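Local coordinates for galactan 1,3-beta-galactosidase (Phanerochaete chrysosporium, PDB 7BYX), which probably hydrolyses the beta-1,3-galactan chains of arabinogalactans from their ends, as a family 43 exo-galactanase that also carries a carbohydrate-binding module, at residues 185-190 with 203-208. The protein carries 1 engineered substitution. Numbering follows the deposited sequence.
Sequences TLAAPG and SHTSGW. Engineered in segment 185-190: A187 (natural residue Glu).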
loop_
_atom_site.group_PDB
_atom_site.type_symbol
_atom_site.label_atom_id
_atom_site.label_comp_id
_atom_site.label_asym_id
_atom_site.label_seq_id
_atom_site.Cartn_x
_atom_site.Cartn_y
_atom_site.Cartn_z
ATOM N N THR A 185 12.275 16.277 -2.204
ATOM C CA THR A 185 10.809 16.178 -2.297
ATOM C C THR A 185 10.312 14.751 -2.079
ATOM O O THR A 185 9.619 14.166 -2.913
ATOM C CB THR A 185 10.273 16.729 -3.629
ATOM O OG1 THR A 185 10.678 15.886 -4.720
ATOM C CG2 THR A 185 10.749 18.163 -3.866
ATOM N N LEU A 186 10.654 14.203 -0.912
ATOM C CA LEU A 186 10.256 12.853 -0.547
ATOM C C LEU A 186 9.010 12.861 0.330
ATOM O O LEU A 186 8.791 13.776 1.128
ATOM C CB LEU A 186 11.392 12.134 0.178
ATOM C CG LEU A 186 12.577 11.881 -0.747
ATOM C CD1 LEU A 186 13.654 11.112 0.004
ATOM C CD2 LEU A 186 12.093 11.129 -1.988
ATOM N N ALA A 187 8.202 11.813 0.189
ATOM C CA ALA A 187 7.016 11.618 1.019
ATOM C C ALA A 187 6.941 10.150 1.423
ATOM O O ALA A 187 7.782 9.332 1.033
ATOM C CB ALA A 187 5.742 12.054 0.290
ATOM N N ALA A 188 5.939 9.831 2.236
ATOM C CA ALA A 188 5.601 8.473 2.655
ATOM C C ALA A 188 6.829 7.631 3.048
ATOM O O ALA A 188 7.020 6.538 2.518
ATOM C CB ALA A 188 4.795 7.772 1.565
ATOM N N PRO A 189 7.654 8.111 3.983
ATOM C CA PRO A 189 8.896 7.388 4.297
ATOM C C PRO A 189 8.686 6.143 5.143
ATOM O O PRO A 189 7.684 5.974 5.836
ATOM C CB PRO A 189 9.718 8.418 5.079
ATOM C CG PRO A 189 8.696 9.299 5.705
ATOM C CD PRO A 189 7.542 9.367 4.753
ATOM N N GLY A 190 9.690 5.276 5.088
ATOM C CA GLY A 190 9.835 4.172 6.019
ATOM C C GLY A 190 11.280 3.735 5.967
ATOM O O GLY A 190 11.967 3.949 4.963
ATOM N N SER A 203 8.253 7.680 -1.256
ATOM C CA SER A 203 7.717 8.196 -2.506
ATOM C C SER A 203 8.234 9.603 -2.767
ATOM O O SER A 203 8.867 10.236 -1.923
ATOM C CB SER A 203 6.178 8.175 -2.477
ATOM O OG SER A 203 5.666 9.396 -2.009
ATOM N N HIS A 204 7.976 10.089 -3.967
ATOM C CA HIS A 204 8.027 11.514 -4.229
ATOM C C HIS A 204 6.641 12.122 -3.992
ATOM O O HIS A 204 5.683 11.436 -3.623
ATOM C CB HIS A 204 8.543 11.762 -5.646
ATOM C CG HIS A 204 10.031 11.724 -5.746
ATOM N ND1 HIS A 204 10.709 10.716 -6.398
ATOM C CD2 HIS A 204 10.978 12.543 -5.228
ATOM C CE1 HIS A 204 12.009 10.937 -6.313
ATOM N NE2 HIS A 204 12.202 12.038 -5.606
ATOM N N THR A 205 6.516 13.419 -4.225
ATOM C CA THR A 205 5.283 14.145 -3.939
ATOM C C THR A 205 4.534 14.382 -5.242
ATOM O O THR A 205 5.002 15.132 -6.100
ATOM C CB THR A 205 5.580 15.473 -3.244
ATOM O OG1 THR A 205 6.424 16.273 -4.087
ATOM C CG2 THR A 205 6.282 15.232 -1.930
ATOM N N SER A 206 3.359 13.760 -5.384
ATOM C CA SER A 206 2.529 13.992 -6.563
ATOM C C SER A 206 1.045 13.876 -6.205
ATOM O O SER A 206 0.242 13.363 -6.991
ATOM C CB SER A 206 2.886 13.023 -7.696
ATOM O OG SER A 206 2.778 11.664 -7.264
ATOM N N GLY A 207 0.667 14.345 -5.017
ATOM C CA GLY A 207 -0.732 14.321 -4.640
ATOM C C GLY A 207 -1.233 12.905 -4.415
ATOM O O GLY A 207 -0.524 12.035 -3.896
ATOM N N TRP A 208 -2.490 12.668 -4.799
ATOM C CA TRP A 208 -3.040 11.317 -4.713
ATOM C C TRP A 208 -2.423 10.392 -5.759
ATOM O O TRP A 208 -2.546 9.168 -5.644
ATOM C CB TRP A 208 -4.563 11.339 -4.894
ATOM C CG TRP A 208 -5.305 12.046 -3.806
ATOM C CD1 TRP A 208 -6.059 13.181 -3.930
ATOM C CD2 TRP A 208 -5.368 11.668 -2.422
ATOM N NE1 TRP A 208 -6.586 13.527 -2.705
ATOM C CE2 TRP A 208 -6.173 12.617 -1.767
ATOM C CE3 TRP A 208 -4.826 10.620 -1.679
ATOM C CZ2 TRP A 208 -6.440 12.551 -0.402
ATOM C CZ3 TRP A 208 -5.086 10.556 -0.334
ATOM C CH2 TRP A 208 -5.887 11.513 0.296
HETATM O O HOH W 1 8.464 15.286 -6.461
#
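A187 and S203 form an antiparallel hydrogen-bonded pair near the open end of the hairpin made by strands 189-194 and 197-204. A187 N gives a nearly straight bond to S203 O (2.7 Å, 168° at the hydrogen), whereas the return bond from S203 N to A187 O is more bent. The two side chains lie on the same sheet face, with A187 CB 3.5 Å from S203 OG. A187 is an engineered replacement of the natural glutamate, and its methyl also reaches T205 CG2. S203 OG donates to H204 O at 2.6 Å and is bonded to Q242 NE2 as well, so this buried hydroxyl has two hydrogen-bond partners. Replacing S203 by an alanine is likely to leave H204 O with one donor fewer, although N211 still bonds it, and the Q242 amide without its hydroxyl partner.

Beside this pair, L186 CD2 sits over one face of the H204 imidazole, 4.0 Å from its centroid, while T185 O lies at the ring edge, 3.1 Å from H204 CD2. With CG beside the backbone N (chi1 -83°), H204 brings that edge back to T185. The outer side is looser: T185 and T205 are partly exposed, and a water links their hydroxyls, 2.9 Å from T185 OG1. Its distance to T205 OG1 is longer, 3.3 Å. D137 and Q242, which bind alpha-D-galactose in another structure of this protein, adjoin A187 and S203 respectively, consistent with the paired backbones fixing part of the sugar pocket within this beta-propeller domain.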